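Local coordinates for hypothetical protein (Parabacteroides merdae, PDB 4OO3) that is a putative oxidoreductase that probably binds NAD(P) through its Rossmann fold, its substrate and reaction being unknown, at residues E214-V219 with S432-A437; D247-T252 with N287-Y292. All coordinates share one frame; numbering follows the deposited sequence.

Both interactions lie in the putative oxidoreductase C-terminal domain and touch each other, their centres about 7 Å apart. Interaction 2 pairs two neighbouring strands at the edge of the large mixed sheet, while interaction 1 packs a loop against the helix lying over one face of those strands. Interaction 1 is buried and mainly apolar, with no polar bond between its two segments; interaction 2, only partly buried, is chiefly backbone hydrogen bonding, with mostly polar and aromatic side chains on the face turned from the helix. They meet at the face of Ala248, Arg250 and Ile290: Ile216 CD1 packs on the paired strands, Ala433 O touches Ala248 CB, and the Glu214–Arg250 salt bridge ties loop 214-219 to strand 243-255.

Interaction 1. Residues E214-V219 with S432-A437; sequences EGIVDV and SALDMA
Ile216 and Leu434 bring the two backbones closest, 6.4 Å between their CA atoms, where a turn in the loop between helices 209-212 and 220-231 meets the flank of helix 419-439. The loop packs here on a helix that lies against one face of the mixed sheet of the C-terminal domain. Val217 N bonds back to Glu214 O, a tight turn that presents Glu214, Ile216 and Val217 to the helix. Leu434 is the wedge: its CG is anti to the backbone N (chi1 179°), and its two methyls reach in among the three side chains. CD1 lies 3.6 Å from Glu214 CD, where the leucine crosses the glutamate at about a right angle, and 3.7 Å from Ile216 CG2. The carboxylate, though buried, is satisfied elsewhere: OE1 forms a salt bridge with Arg250 of strand 243-255, and OE2 a long, weak ion pair with Lys438. An alanine in place of Glu214 would probably leave Arg250 without its carboxylate mate and open a gap beside Leu434 CD1. The CG1 branch of Ile216 is extended (chi2 173°), and its CD1 rests against two helix alanines one turn apart, 3.9 Å from Ala433 CB and 4.0 Å from Ala437 CB. The same loop also faces the Rossmann part, where Asp218 OD1 forms a salt bridge with Lys119 and Val217 touches Ile123. Val217 packs beside Ile216, its CG1 3.9 Å from Leu434 CB and 4.1 Å from Leu434 CD2.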
loop_
_atom_site.group_PDB
_atom_site.type_symbol
_atom_site.label_atom_id
_atom_site.label_comp_id
_atom_site.label_asym_id
_atom_site.label_seq_id
_atom_site.Cartn_x
_atom_site.Cartn_y
_atom_site.Cartn_z
ATOM N N GLU A 214 -6.599 -2.796 -12.140
ATOM C CA GLU A 214 -5.729 -2.093 -13.079
ATOM C C GLU A 214 -4.583 -1.426 -12.334
ATOM O O GLU A 214 -4.672 -1.184 -11.137
ATOM C CB GLU A 214 -6.513 -1.043 -13.872
ATOM C CG GLU A 214 -7.572 -1.629 -14.799
ATOM C CD GLU A 214 -7.570 -1.029 -16.201
ATOM O OE1 GLU A 214 -6.776 -0.096 -16.480
ATOM O OE2 GLU A 214 -8.380 -1.501 -17.036
ATOM N N GLY A 215 -3.513 -1.105 -13.050
ATOM C CA GLY A 215 -2.388 -0.393 -12.434
ATOM C C GLY A 215 -2.806 0.889 -11.725
ATOM O O GLY A 215 -2.298 1.220 -10.650
ATOM N N ILE A 216 -3.759 1.592 -12.328
ATOM C CA ILE A 216 -4.221 2.880 -11.830
ATOM C C ILE A 216 -4.999 2.795 -10.495
ATOM O O ILE A 216 -5.212 3.818 -9.850
ATOM C CB ILE A 216 -5.040 3.615 -12.930
ATOM C CG1 ILE A 216 -5.225 5.098 -12.604
ATOM C CG2 ILE A 216 -6.397 2.956 -13.151
ATOM C CD1 ILE A 216 -5.878 5.869 -13.729
ATOM N N VAL A 217 -5.402 1.595 -10.068
ATOM C CA VAL A 217 -6.158 1.438 -8.808
ATOM C C VAL A 217 -5.411 0.626 -7.742
ATOM O O VAL A 217 -5.898 0.474 -6.623
ATOM C CB VAL A 217 -7.557 0.800 -9.043
ATOM C CG1 VAL A 217 -8.284 1.502 -10.182
ATOM C CG2 VAL A 217 -7.466 -0.701 -9.308
ATOM N N ASP A 218 -4.231 0.129 -8.091
ATOM C CA ASP A 218 -3.510 -0.836 -7.268
ATOM C C ASP A 218 -2.428 -0.123 -6.434
ATOM O O ASP A 218 -2.702 0.323 -5.330
ATOM C CB ASP A 218 -2.956 -1.943 -8.175
ATOM C CG ASP A 218 -2.231 -3.037 -7.415
ATOM O OD1 ASP A 218 -2.364 -3.075 -6.170
ATOM O OD2 ASP A 218 -1.546 -3.866 -8.074
ATOM N N VAL A 219 -1.218 0.020 -6.962
ATOM C CA VAL A 219 -0.132 0.668 -6.216
ATOM C C VAL A 219 -0.444 2.140 -5.944
ATOM O O VAL A 219 0.049 2.684 -4.968
ATOM C CB VAL A 219 1.228 0.506 -6.949
ATOM C CG1 VAL A 219 2.301 1.461 -6.427
ATOM C CG2 VAL A 219 1.709 -0.927 -6.826
ATOM N N SER A 432 -12.463 6.478 -9.292
ATOM C CA SER A 432 -12.917 7.563 -10.172
ATOM C C SER A 432 -11.947 7.808 -11.323
ATOM O O SER A 432 -12.366 8.115 -12.441
ATOM C CB SER A 432 -13.104 8.863 -9.387
ATOM O OG SER A 432 -14.172 8.742 -8.467
ATOM N N ALA A 433 -10.654 7.679 -11.044
ATOM C CA ALA A 433 -9.623 7.858 -12.059
ATOM C C ALA A 433 -9.700 6.757 -13.114
ATOM O O ALA A 433 -9.496 7.016 -14.302
ATOM C CB ALA A 433 -8.243 7.889 -11.413
ATOM N N LEU A 434 -10.002 5.533 -12.687
ATOM C CA LEU A 434 -10.166 4.433 -13.637
ATOM C C LEU A 434 -11.246 4.760 -14.658
ATOM O O LEU A 434 -11.059 4.551 -15.847
ATOM C CB LEU A 434 -10.505 3.127 -12.919
ATOM C CG LEU A 434 -10.721 1.902 -13.811
ATOM C CD1 LEU A 434 -9.462 1.578 -14.605
ATOM C CD2 LEU A 434 -11.157 0.710 -12.980
ATOM N N ASP A 435 -12.376 5.269 -14.182
ATOM C CA ASP A 435 -13.492 5.661 -15.054
ATOM C C ASP A 435 -13.123 6.797 -16.011
ATOM O O ASP A 435 -13.429 6.734 -17.200
ATOM C CB ASP A 435 -14.710 6.062 -14.212
ATOM C CG ASP A 435 -15.371 4.871 -13.533
ATOM O OD1 ASP A 435 -15.088 3.716 -13.926
ATOM O OD2 ASP A 435 -16.182 5.086 -12.606
HETATM N N MSE A 436 -12.468 7.829 -15.487
HETATM C CA MSE A 436 -11.996 8.952 -16.303
HETATM C C MSE A 436 -11.021 8.454 -17.339
HETATM O O MSE A 436 -11.135 8.792 -18.517
HETATM C CB MSE A 436 -11.336 9.994 -15.395
HETATM C CG MSE A 436 -10.612 11.079 -16.187
HETATM SE SE MSE A 436 -10.231 12.603 -15.003
HETATM C CE MSE A 436 -12.065 13.314 -14.948
ATOM N N ALA A 437 -10.064 7.633 -16.912
ATOM C CA ALA A 437 -9.070 7.065 -17.820
ATOM C C ALA A 437 -9.723 6.245 -18.926
ATOM O O ALA A 437 -9.274 6.272 -20.067
ATOM C CB ALA A 437 -8.077 6.211 -17.049
#

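Interaction 2. Residues D247-T252 with N287-Y292; sequences DANRWT and NGDIVY
Trp251 O takes two donors from Asn287: the side-chain ND2 at 3.2 Å, standing above the carbonyl plane, and a weak bond from the backbone N. Thr253 OG1 is a further partner of ND2, and Asn287 OD1 accepts from Trp305 N, so the amide is held at both ends. Its plane lies only 14° from that of the Trp251 indole. Asn287 CB sits over the five-membered ring, 3.4 Å from its centroid, in a CH-pi contact. The indole CG stands between the backbone N and the carbonyl carbon (chi1 65°), and the six-membered ring continues past Gly288, with CZ3 3.6 Å from Gly288 CA. The strands run antiparallel, 172° between their directions; strand 243-255 is the outermost of the mixed sheet within this chain. Asp247–Val291, Asn249–Asp289 and Trp251–Asn287 are the hydrogen-bonded pairs, the shortest bond being Val291 N to Asp247 O at 2.8 Å. Their side chains share one face, while Ala248, Arg250 and Ile290 turn to the other, facing helix 419-439. Asn249 and Asp289 lie side by side; Asp289 OD1 receives two weak bonds, from Asn249 N and from Asn249 ND2, the latter at 3.3 Å. Lys440 NZ hydrogen-bonds Asn249 OD1 and forms a salt bridge with Asp247 OD1.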
loop_
_atom_site.group_PDB
_atom_site.type_symbol
_atom_site.label_atom_id
_atom_site.label_comp_id
_atom_site.label_asym_id
_atom_site.label_seq_id
_atom_site.Cartn_x
_atom_site.Cartn_y
_atom_site.Cartn_z
ATOM N N ASP A 247 -7.331 14.751 -14.331
ATOM C CA ASP A 247 -6.908 13.955 -15.478
ATOM C C ASP A 247 -6.473 12.563 -15.052
ATOM O O ASP A 247 -6.040 12.360 -13.912
ATOM C CB ASP A 247 -5.762 14.654 -16.209
ATOM C CG ASP A 247 -5.491 14.068 -17.584
ATOM O OD1 ASP A 247 -6.417 13.504 -18.205
ATOM O OD2 ASP A 247 -4.341 14.180 -18.054
ATOM N N ALA A 248 -6.593 11.608 -15.970
ATOM C CA ALA A 248 -6.190 10.244 -15.693
ATOM C C ALA A 248 -5.870 9.495 -16.973
ATOM O O ALA A 248 -6.540 9.678 -17.990
ATOM C CB ALA A 248 -7.284 9.523 -14.914
ATOM N N ASN A 249 -4.837 8.658 -16.916
ATOM C CA ASN A 249 -4.451 7.822 -18.043
ATOM C C ASN A 249 -4.143 6.405 -17.594
ATOM O O ASN A 249 -3.758 6.176 -16.444
ATOM C CB ASN A 249 -3.241 8.413 -18.760
ATOM C CG ASN A 249 -3.527 9.785 -19.334
ATOM O OD1 ASN A 249 -4.126 9.909 -20.402
ATOM N ND2 ASN A 249 -3.115 10.819 -18.627
ATOM N N ARG A 250 -4.341 5.464 -18.511
ATOM C CA ARG A 250 -4.009 4.068 -18.297
ATOM C C ARG A 250 -3.354 3.533 -19.561
ATOM O O ARG A 250 -3.743 3.894 -20.669
ATOM C CB ARG A 250 -5.266 3.265 -17.962
ATOM C CG ARG A 250 -6.392 3.389 -18.982
ATOM C CD ARG A 250 -7.674 2.763 -18.455
ATOM N NE ARG A 250 -7.687 1.310 -18.614
ATOM C CZ ARG A 250 -8.065 0.674 -19.724
ATOM N NH1 ARG A 250 -8.451 1.340 -20.801
ATOM N NH2 ARG A 250 -8.039 -0.648 -19.764
ATOM N N TRP A 251 -2.341 2.694 -19.399
ATOM C CA TRP A 251 -1.658 2.127 -20.551
ATOM C C TRP A 251 -1.050 0.782 -20.199
ATOM O O TRP A 251 -1.065 0.365 -19.035
ATOM C CB TRP A 251 -0.615 3.101 -21.126
ATOM C CG TRP A 251 0.549 3.433 -20.234
ATOM C CD1 TRP A 251 1.797 2.861 -20.256
ATOM C CD2 TRP A 251 0.586 4.434 -19.212
ATOM N NE1 TRP A 251 2.597 3.440 -19.302
ATOM C CE2 TRP A 251 1.879 4.410 -18.649
ATOM C CE3 TRP A 251 -0.349 5.354 -18.718
ATOM C CZ2 TRP A 251 2.256 5.265 -17.609
ATOM C CZ3 TRP A 251 0.025 6.198 -17.693
ATOM C CH2 TRP A 251 1.316 6.148 -17.145
ATOM N N THR A 252 -0.531 0.104 -21.217
ATOM C CA THR A 252 -0.180 -1.297 -21.091
ATOM C C THR A 252 1.317 -1.555 -21.005
ATOM O O THR A 252 2.133 -0.721 -21.395
ATOM C CB THR A 252 -0.737 -2.113 -22.274
ATOM O OG1 THR A 252 -0.192 -1.621 -23.500
ATOM C CG2 THR A 252 -2.256 -2.030 -22.312
ATOM N N ASN A 287 -0.341 0.025 -15.801
ATOM C CA ASN A 287 0.247 1.353 -15.673
ATOM C C ASN A 287 -0.857 2.390 -15.638
ATOM O O ASN A 287 -1.890 2.219 -16.277
ATOM C CB ASN A 287 1.171 1.651 -16.850
ATOM C CG ASN A 287 2.159 0.542 -17.115
ATOM O OD1 ASN A 287 3.146 0.396 -16.406
ATOM N ND2 ASN A 287 1.903 -0.241 -18.146
ATOM N N GLY A 288 -0.653 3.458 -14.880
ATOM C CA GLY A 288 -1.594 4.565 -14.892
ATOM C C GLY A 288 -1.099 5.759 -14.103
ATOM O O GLY A 288 -0.143 5.649 -13.341
ATOM N N ASP A 289 -1.740 6.906 -14.305
ATOM C CA ASP A 289 -1.481 8.071 -13.480
ATOM C C ASP A 289 -2.750 8.870 -13.230
ATOM O O ASP A 289 -3.751 8.697 -13.918
ATOM C CB ASP A 289 -0.360 8.949 -14.059
ATOM C CG ASP A 289 -0.657 9.478 -15.450
ATOM O OD1 ASP A 289 -1.830 9.514 -15.872
ATOM O OD2 ASP A 289 0.307 9.889 -16.123
ATOM N N ILE A 290 -2.707 9.720 -12.209
ATOM C CA ILE A 290 -3.864 10.510 -11.806
ATOM C C ILE A 290 -3.407 11.913 -11.458
ATOM O O ILE A 290 -2.430 12.080 -10.719
ATOM C CB ILE A 290 -4.570 9.930 -10.555
ATOM C CG1 ILE A 290 -4.613 8.396 -10.607
ATOM C CG2 ILE A 290 -5.967 10.539 -10.405
ATOM C CD1 ILE A 290 -5.239 7.740 -9.390
ATOM N N VAL A 291 -4.099 12.908 -12.010
ATOM C CA VAL A 291 -4.006 14.274 -11.524
ATOM C C VAL A 291 -5.345 14.616 -10.891
ATOM O O VAL A 291 -6.396 14.416 -11.494
ATOM C CB VAL A 291 -3.664 15.283 -12.636
ATOM C CG1 VAL A 291 -3.621 16.701 -12.079
ATOM C CG2 VAL A 291 -2.324 14.945 -13.248
ATOM N N TYR A 292 -5.296 15.108 -9.661
ATOM C CA TYR A 292 -6.497 15.463 -8.934
ATOM C C TYR A 292 -6.223 16.597 -7.963
ATOM O O TYR A 292 -5.077 16.831 -7.566
ATOM C CB TYR A 292 -7.039 14.252 -8.175
ATOM C CG TYR A 292 -6.100 13.680 -7.125
ATOM C CD1 TYR A 292 -5.059 12.832 -7.484
ATOM C CD2 TYR A 292 -6.269 13.969 -5.772
ATOM C CE1 TYR A 292 -4.205 12.300 -6.528
ATOM C CE2 TYR A 292 -5.421 13.439 -4.809
ATOM C CZ TYR A 292 -4.390 12.604 -5.192
ATOM O OH TYR A 292 -3.536 12.069 -4.247
#